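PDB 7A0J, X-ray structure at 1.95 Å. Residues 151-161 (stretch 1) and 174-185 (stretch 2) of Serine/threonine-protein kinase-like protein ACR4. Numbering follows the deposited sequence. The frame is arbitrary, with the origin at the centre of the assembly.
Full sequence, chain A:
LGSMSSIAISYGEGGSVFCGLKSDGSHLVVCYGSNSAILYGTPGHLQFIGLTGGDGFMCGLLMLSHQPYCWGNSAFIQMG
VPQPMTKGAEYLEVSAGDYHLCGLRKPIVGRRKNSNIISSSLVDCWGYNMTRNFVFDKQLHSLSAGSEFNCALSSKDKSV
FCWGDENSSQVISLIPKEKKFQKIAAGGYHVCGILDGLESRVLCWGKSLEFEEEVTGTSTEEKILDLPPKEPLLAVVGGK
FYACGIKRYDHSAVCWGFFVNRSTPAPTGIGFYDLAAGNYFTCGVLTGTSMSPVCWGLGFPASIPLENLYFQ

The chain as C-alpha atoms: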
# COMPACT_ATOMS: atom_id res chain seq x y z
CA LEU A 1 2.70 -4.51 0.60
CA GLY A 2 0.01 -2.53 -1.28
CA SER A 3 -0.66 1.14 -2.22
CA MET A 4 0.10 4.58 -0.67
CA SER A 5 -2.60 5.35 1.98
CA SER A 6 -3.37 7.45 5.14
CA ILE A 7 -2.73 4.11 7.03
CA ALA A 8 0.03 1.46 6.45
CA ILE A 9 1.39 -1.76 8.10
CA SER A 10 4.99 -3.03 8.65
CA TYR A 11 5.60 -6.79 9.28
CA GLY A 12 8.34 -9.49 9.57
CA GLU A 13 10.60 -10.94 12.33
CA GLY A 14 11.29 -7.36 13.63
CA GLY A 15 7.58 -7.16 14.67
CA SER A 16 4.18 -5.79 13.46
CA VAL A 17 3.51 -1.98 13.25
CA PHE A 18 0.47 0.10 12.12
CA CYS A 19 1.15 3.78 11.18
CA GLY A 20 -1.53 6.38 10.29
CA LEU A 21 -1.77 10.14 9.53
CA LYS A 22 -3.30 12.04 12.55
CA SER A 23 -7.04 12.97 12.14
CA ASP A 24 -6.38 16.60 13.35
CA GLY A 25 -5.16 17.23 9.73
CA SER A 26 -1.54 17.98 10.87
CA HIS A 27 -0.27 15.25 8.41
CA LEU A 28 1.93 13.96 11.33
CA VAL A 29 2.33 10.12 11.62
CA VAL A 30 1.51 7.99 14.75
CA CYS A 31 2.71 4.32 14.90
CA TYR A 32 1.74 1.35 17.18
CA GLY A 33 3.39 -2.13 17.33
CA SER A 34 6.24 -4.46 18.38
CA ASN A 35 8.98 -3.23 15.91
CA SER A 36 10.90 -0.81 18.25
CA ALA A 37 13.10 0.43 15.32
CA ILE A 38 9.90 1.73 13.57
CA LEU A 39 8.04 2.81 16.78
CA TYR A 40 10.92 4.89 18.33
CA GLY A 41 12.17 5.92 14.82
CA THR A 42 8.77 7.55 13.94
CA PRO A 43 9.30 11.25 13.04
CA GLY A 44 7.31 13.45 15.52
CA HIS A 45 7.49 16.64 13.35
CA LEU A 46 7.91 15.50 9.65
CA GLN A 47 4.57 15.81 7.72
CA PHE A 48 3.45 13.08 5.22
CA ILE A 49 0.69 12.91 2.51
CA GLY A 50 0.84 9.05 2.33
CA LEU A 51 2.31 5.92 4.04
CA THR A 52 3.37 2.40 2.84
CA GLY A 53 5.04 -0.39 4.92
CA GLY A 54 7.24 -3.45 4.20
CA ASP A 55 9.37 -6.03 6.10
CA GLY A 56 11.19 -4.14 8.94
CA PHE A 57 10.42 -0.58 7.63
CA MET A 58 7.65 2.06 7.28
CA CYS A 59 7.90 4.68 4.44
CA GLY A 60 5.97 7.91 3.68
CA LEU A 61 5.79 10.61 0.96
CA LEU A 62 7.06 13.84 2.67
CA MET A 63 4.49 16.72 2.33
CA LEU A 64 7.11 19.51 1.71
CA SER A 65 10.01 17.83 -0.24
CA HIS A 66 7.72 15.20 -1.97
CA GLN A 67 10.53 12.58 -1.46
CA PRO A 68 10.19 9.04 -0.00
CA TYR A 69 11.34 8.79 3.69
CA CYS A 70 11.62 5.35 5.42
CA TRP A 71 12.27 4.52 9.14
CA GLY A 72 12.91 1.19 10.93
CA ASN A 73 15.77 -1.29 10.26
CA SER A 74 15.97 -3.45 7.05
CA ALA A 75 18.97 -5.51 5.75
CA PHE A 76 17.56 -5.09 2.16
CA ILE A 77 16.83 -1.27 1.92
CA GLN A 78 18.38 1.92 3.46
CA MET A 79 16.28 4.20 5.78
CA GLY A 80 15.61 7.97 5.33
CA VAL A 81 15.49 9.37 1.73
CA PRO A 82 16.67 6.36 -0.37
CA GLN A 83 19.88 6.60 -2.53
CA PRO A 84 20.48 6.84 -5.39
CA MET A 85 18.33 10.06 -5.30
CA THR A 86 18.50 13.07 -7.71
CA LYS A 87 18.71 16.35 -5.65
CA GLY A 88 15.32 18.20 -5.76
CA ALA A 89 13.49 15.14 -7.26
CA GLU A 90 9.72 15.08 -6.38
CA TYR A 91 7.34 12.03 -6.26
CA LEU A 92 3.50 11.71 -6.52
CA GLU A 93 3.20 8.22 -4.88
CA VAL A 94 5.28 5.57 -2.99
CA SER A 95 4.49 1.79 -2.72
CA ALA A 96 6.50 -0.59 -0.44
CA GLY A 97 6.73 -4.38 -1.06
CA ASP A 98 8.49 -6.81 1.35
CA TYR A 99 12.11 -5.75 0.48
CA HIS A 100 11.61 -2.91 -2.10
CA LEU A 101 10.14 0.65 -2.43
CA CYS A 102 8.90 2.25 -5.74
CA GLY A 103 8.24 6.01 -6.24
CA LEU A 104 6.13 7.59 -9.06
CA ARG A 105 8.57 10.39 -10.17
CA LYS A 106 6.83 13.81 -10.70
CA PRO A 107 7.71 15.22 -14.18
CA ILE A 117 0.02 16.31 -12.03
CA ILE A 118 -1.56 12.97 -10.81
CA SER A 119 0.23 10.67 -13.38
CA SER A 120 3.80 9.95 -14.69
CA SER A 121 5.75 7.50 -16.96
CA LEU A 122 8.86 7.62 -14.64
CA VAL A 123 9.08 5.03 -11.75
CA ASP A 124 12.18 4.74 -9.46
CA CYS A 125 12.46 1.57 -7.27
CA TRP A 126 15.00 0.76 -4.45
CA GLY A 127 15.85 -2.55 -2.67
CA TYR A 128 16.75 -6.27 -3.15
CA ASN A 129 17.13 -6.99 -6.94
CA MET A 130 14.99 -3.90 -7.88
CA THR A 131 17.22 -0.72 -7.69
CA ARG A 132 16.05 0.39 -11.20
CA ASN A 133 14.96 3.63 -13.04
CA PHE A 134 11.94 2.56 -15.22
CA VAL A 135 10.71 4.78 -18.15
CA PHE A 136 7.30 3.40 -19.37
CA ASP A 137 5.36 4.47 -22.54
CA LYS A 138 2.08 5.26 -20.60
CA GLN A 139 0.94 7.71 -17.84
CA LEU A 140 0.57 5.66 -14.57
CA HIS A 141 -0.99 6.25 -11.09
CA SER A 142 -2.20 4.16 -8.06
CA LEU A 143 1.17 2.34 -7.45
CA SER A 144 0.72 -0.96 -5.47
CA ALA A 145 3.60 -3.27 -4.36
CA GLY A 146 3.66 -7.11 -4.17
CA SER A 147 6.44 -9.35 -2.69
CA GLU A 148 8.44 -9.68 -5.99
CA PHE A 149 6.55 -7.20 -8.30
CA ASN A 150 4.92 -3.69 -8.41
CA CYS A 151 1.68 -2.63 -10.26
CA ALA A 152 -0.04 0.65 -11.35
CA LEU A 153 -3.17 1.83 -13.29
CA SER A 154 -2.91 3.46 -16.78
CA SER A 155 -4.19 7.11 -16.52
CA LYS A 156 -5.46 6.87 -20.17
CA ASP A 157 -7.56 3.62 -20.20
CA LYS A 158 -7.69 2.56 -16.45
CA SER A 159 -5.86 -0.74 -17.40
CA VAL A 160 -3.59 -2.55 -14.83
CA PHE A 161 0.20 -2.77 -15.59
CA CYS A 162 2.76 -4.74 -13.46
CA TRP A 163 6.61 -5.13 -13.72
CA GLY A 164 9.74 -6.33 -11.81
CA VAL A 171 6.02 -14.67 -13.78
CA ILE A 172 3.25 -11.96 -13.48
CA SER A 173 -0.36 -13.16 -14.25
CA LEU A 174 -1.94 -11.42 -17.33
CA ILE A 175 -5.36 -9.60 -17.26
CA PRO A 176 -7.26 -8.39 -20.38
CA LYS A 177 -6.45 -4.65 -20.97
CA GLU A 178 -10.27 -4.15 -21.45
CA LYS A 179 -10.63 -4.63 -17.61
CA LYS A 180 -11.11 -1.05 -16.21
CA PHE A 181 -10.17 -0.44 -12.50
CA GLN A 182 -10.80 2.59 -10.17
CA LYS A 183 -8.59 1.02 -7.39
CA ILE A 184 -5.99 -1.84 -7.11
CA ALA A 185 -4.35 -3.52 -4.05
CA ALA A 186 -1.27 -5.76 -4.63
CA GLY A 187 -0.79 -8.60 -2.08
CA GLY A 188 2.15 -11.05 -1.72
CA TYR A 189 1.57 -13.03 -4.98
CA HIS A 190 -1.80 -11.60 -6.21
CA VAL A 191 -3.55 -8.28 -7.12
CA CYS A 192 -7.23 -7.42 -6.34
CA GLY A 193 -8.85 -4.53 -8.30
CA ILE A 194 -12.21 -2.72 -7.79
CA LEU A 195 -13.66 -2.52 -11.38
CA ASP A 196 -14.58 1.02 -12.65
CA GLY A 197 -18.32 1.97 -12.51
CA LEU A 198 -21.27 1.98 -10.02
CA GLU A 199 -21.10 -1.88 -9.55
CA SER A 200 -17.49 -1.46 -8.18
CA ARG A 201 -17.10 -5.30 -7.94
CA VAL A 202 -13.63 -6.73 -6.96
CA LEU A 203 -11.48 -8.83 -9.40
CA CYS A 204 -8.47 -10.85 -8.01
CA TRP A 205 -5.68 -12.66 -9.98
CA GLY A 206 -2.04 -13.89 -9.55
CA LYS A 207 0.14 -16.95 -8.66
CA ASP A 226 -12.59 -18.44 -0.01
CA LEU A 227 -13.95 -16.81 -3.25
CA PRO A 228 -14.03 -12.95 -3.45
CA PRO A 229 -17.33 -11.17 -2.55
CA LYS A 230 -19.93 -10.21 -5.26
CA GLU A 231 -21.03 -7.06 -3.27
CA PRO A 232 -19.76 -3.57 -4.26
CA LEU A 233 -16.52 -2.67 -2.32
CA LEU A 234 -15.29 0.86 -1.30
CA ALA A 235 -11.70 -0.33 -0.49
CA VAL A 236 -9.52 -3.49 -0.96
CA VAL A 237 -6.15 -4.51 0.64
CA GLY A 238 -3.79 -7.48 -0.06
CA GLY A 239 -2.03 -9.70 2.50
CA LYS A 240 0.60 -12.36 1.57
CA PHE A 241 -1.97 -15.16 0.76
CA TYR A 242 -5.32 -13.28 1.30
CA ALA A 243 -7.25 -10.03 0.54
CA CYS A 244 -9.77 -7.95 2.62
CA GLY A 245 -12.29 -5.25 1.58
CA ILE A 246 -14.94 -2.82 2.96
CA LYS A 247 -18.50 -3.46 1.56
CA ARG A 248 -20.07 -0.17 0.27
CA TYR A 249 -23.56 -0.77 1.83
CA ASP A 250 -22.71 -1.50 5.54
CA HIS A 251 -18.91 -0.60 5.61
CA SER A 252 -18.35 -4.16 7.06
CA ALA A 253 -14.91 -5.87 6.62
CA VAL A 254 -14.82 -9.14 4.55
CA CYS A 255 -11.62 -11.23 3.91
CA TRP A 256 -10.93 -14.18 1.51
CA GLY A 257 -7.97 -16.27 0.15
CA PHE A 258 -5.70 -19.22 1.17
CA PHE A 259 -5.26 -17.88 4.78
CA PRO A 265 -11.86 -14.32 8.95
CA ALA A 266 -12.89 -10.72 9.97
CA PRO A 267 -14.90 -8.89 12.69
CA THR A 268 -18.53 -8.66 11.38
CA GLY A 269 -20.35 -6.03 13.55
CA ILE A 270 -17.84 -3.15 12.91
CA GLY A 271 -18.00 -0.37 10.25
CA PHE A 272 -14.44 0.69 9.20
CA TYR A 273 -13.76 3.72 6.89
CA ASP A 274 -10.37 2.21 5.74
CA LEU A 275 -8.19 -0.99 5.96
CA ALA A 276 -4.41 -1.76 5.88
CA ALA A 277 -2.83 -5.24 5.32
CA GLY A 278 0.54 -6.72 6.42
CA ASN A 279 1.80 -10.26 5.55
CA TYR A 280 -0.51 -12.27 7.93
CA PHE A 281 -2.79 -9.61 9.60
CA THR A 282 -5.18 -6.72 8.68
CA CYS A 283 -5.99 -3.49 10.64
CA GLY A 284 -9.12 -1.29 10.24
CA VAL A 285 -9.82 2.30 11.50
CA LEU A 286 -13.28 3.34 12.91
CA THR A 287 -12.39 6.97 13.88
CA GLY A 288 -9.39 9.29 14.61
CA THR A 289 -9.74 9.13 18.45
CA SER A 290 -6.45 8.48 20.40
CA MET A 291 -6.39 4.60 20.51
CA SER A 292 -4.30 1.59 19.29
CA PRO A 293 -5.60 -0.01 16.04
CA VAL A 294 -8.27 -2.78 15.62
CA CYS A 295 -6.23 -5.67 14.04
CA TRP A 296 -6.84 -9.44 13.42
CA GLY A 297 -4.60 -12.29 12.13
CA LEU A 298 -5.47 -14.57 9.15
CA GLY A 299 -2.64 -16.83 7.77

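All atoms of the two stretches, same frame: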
# COMPACT_ATOMS: atom_id res chain seq x y z
N CYS A 151 2.75 -2.91 -9.26
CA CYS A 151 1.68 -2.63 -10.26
C CYS A 151 1.30 -1.15 -10.22
O CYS A 151 1.74 -0.44 -9.30
CB CYS A 151 0.44 -3.49 -10.01
SG CYS A 151 0.76 -5.26 -10.16
N ALA A 152 0.51 -0.72 -11.21
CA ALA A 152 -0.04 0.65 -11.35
C ALA A 152 -1.17 0.63 -12.37
O ALA A 152 -1.24 -0.32 -13.18
CB ALA A 152 1.06 1.60 -11.76
N LEU A 153 -2.04 1.65 -12.33
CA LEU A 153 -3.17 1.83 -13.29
C LEU A 153 -2.75 2.84 -14.36
O LEU A 153 -2.16 3.88 -14.00
CB LEU A 153 -4.41 2.31 -12.53
CG LEU A 153 -5.05 1.28 -11.60
CD1 LEU A 153 -6.23 1.88 -10.85
CD2 LEU A 153 -5.48 0.04 -12.37
N SER A 154 -3.06 2.54 -15.62
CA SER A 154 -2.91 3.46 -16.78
C SER A 154 -3.89 4.62 -16.61
O SER A 154 -5.09 4.35 -16.44
CB SER A 154 -3.12 2.72 -18.08
OG SER A 154 -3.11 3.62 -19.18
N SER A 155 -3.39 5.86 -16.66
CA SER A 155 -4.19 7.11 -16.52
C SER A 155 -5.13 7.26 -17.72
O SER A 155 -6.21 7.87 -17.54
CB SER A 155 -3.28 8.31 -16.38
OG SER A 155 -4.03 9.51 -16.35
N LYS A 156 -4.74 6.72 -18.88
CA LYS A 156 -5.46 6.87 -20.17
C LYS A 156 -6.70 5.96 -20.21
O LYS A 156 -7.80 6.48 -20.49
CB LYS A 156 -4.53 6.55 -21.34
N ASP A 157 -6.52 4.66 -19.95
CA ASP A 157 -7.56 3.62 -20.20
C ASP A 157 -7.77 2.73 -18.96
O ASP A 157 -8.27 1.61 -19.13
CB ASP A 157 -7.19 2.77 -21.42
CG ASP A 157 -5.93 1.93 -21.26
OD1 ASP A 157 -5.10 2.28 -20.40
OD2 ASP A 157 -5.79 0.94 -21.99
N LYS A 158 -7.38 3.20 -17.76
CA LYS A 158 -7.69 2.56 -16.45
C LYS A 158 -7.27 1.08 -16.42
O LYS A 158 -7.77 0.35 -15.55
CB LYS A 158 -9.18 2.70 -16.14
CG LYS A 158 -9.70 4.13 -16.14
CD LYS A 158 -11.03 4.29 -15.43
CE LYS A 158 -11.47 5.74 -15.29
NZ LYS A 158 -11.85 6.32 -16.59
N SER A 159 -6.37 0.65 -17.32
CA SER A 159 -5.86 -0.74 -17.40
C SER A 159 -4.75 -0.95 -16.37
O SER A 159 -4.05 0.03 -16.04
CB SER A 159 -5.38 -1.06 -18.80
OG SER A 159 -4.44 -0.10 -19.25
N VAL A 160 -4.61 -2.18 -15.86
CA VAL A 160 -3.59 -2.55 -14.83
C VAL A 160 -2.30 -2.97 -15.55
O VAL A 160 -2.39 -3.72 -16.55
CB VAL A 160 -4.10 -3.64 -13.87
CG1 VAL A 160 -4.26 -5.00 -14.55
CG2 VAL A 160 -3.19 -3.77 -12.65
N PHE A 161 -1.16 -2.49 -15.06
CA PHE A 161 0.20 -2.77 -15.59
C PHE A 161 1.13 -3.09 -14.42
O PHE A 161 1.17 -2.31 -13.45
CB PHE A 161 0.70 -1.56 -16.39
CG PHE A 161 2.17 -1.61 -16.75
CD1 PHE A 161 2.64 -2.49 -17.71
CD2 PHE A 161 3.07 -0.76 -16.12
CE1 PHE A 161 3.99 -2.53 -18.03
CE2 PHE A 161 4.42 -0.80 -16.45
CZ PHE A 161 4.87 -1.69 -17.40
N LEU A 174 -1.42 -12.38 -16.32
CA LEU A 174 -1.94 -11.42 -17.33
C LEU A 174 -3.45 -11.25 -17.16
O LEU A 174 -4.14 -12.26 -16.92
CB LEU A 174 -1.62 -11.95 -18.73
CG LEU A 174 -0.13 -12.04 -19.07
CD1 LEU A 174 0.10 -12.93 -20.28
CD2 LEU A 174 0.47 -10.66 -19.29
N ILE A 175 -3.92 -10.00 -17.28
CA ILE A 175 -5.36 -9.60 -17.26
C ILE A 175 -5.67 -8.89 -18.57
O ILE A 175 -4.87 -8.07 -19.03
CB ILE A 175 -5.64 -8.71 -16.03
CG1 ILE A 175 -5.63 -9.51 -14.73
CG2 ILE A 175 -6.94 -7.93 -16.19
CD1 ILE A 175 -6.70 -10.57 -14.64
N PRO A 176 -6.82 -9.17 -19.22
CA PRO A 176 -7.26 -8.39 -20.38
C PRO A 176 -7.21 -6.88 -20.11
O PRO A 176 -7.67 -6.45 -19.06
CB PRO A 176 -8.71 -8.87 -20.59
CG PRO A 176 -8.71 -10.29 -20.07
CD PRO A 176 -7.75 -10.27 -18.90
N LYS A 177 -6.65 -6.12 -21.06
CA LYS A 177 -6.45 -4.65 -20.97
C LYS A 177 -7.81 -3.94 -20.98
O LYS A 177 -7.86 -2.75 -20.60
CB LYS A 177 -5.56 -4.14 -22.11
CG LYS A 177 -4.06 -4.35 -21.90
CD LYS A 177 -3.62 -5.81 -21.85
CE LYS A 177 -3.80 -6.55 -23.16
NZ LYS A 177 -3.61 -8.01 -22.99
N GLU A 178 -8.87 -4.64 -21.41
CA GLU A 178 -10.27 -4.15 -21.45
C GLU A 178 -10.81 -3.99 -20.02
O GLU A 178 -11.76 -3.20 -19.84
CB GLU A 178 -11.16 -5.10 -22.26
CG GLU A 178 -10.92 -5.02 -23.76
CD GLU A 178 -9.58 -5.56 -24.25
OE1 GLU A 178 -9.00 -6.43 -23.56
OE2 GLU A 178 -9.12 -5.10 -25.31
N LYS A 179 -10.24 -4.71 -19.04
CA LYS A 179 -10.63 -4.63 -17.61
C LYS A 179 -10.25 -3.25 -17.06
O LYS A 179 -9.04 -2.95 -16.95
CB LYS A 179 -9.96 -5.74 -16.80
CG LYS A 179 -10.42 -7.15 -17.14
CD LYS A 179 -11.82 -7.46 -16.67
CE LYS A 179 -12.34 -8.79 -17.17
NZ LYS A 179 -12.77 -8.71 -18.59
N LYS A 180 -11.26 -2.43 -16.73
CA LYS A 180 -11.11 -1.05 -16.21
C LYS A 180 -11.25 -1.06 -14.69
O LYS A 180 -12.24 -1.63 -14.19
CB LYS A 180 -12.17 -0.13 -16.85
CG LYS A 180 -12.15 -0.09 -18.37
CD LYS A 180 -10.94 0.62 -18.94
CE LYS A 180 -10.78 0.44 -20.44
NZ LYS A 180 -9.77 -0.59 -20.77
N PHE A 181 -10.28 -0.46 -13.98
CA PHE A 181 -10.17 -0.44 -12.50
C PHE A 181 -10.16 1.01 -12.01
O PHE A 181 -9.53 1.86 -12.67
CB PHE A 181 -8.91 -1.19 -12.07
CG PHE A 181 -8.95 -2.68 -12.35
CD1 PHE A 181 -9.79 -3.51 -11.62
CD2 PHE A 181 -8.20 -3.22 -13.38
CE1 PHE A 181 -9.83 -4.87 -11.89
CE2 PHE A 181 -8.25 -4.58 -13.65
CZ PHE A 181 -9.07 -5.40 -12.91
N GLN A 182 -10.83 1.28 -10.89
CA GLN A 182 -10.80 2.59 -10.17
C GLN A 182 -9.83 2.50 -8.99
O GLN A 182 -9.34 3.56 -8.55
CB GLN A 182 -12.21 3.02 -9.74
CG GLN A 182 -12.90 2.07 -8.77
CD GLN A 182 -14.32 2.49 -8.50
OE1 GLN A 182 -15.28 1.79 -8.83
NE2 GLN A 182 -14.48 3.67 -7.91
N LYS A 183 -9.57 1.29 -8.48
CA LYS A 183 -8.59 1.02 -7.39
C LYS A 183 -7.97 -0.37 -7.57
O LYS A 183 -8.67 -1.27 -8.07
CB LYS A 183 -9.28 1.15 -6.02
CG LYS A 183 -9.81 2.54 -5.69
CD LYS A 183 -10.24 2.71 -4.26
CE LYS A 183 -10.69 4.12 -3.95
NZ LYS A 183 -11.34 4.21 -2.62
N ILE A 184 -6.70 -0.53 -7.19
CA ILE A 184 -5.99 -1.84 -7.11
C ILE A 184 -5.29 -1.95 -5.75
O ILE A 184 -4.96 -0.90 -5.16
CB ILE A 184 -5.01 -2.04 -8.28
CG1 ILE A 184 -3.98 -0.91 -8.37
CG2 ILE A 184 -5.76 -2.23 -9.59
CD1 ILE A 184 -2.71 -1.30 -9.11
N ALA A 185 -5.11 -3.18 -5.27
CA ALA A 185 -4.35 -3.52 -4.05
C ALA A 185 -3.55 -4.80 -4.29
O ALA A 185 -4.15 -5.89 -4.31
CB ALA A 185 -5.30 -3.68 -2.88
O HOH W 1 -6.63 -4.28 -17.08
O HOH W 2 -4.05 -5.47 -18.56

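What joins the two backbones directly? A single hydrogen bond does so: F181 N donates to K158 O over 3.1 Å, with an N-H...O angle of 159°. K158 lies in the hairpin loop, just before S159, where phi and psi are both positive, and its carbonyl faces the second stretch.

What holds the hairpin loop together? The carboxylate of D157 gathers two hydroxyls, S154 OG and S159 OG each donating to D157 OD1 at 2.7 Å. Its other oxygen, D157 OD2, stays 4.4 Å from K180 NZ, too far for a salt bridge, so opposite charges are merely near each other.

Where does water link the backbones? Beyond S159 the chains separate enough to admit it. Water 1 accepts from V160 N at 3.2 Å and lies 2.8 Å from K179 O, while water 2 lies 3.1 Å from V160 O and 2.8 Å from I175 O.

What fills the space between the strands? Strands 151-154 and 183-185 run nearly antiparallel, but 7.8 Å apart, so side chains bridge them. L153 and I184 point toward each other's stretch and meet at L153 CD2 and I184 CG2, 3.6 Å apart. L153 CD2 also reaches F181 CB at 3.7 Å, and V160 CG1 packs obliquely against F181 CE2 at 4.1 Å.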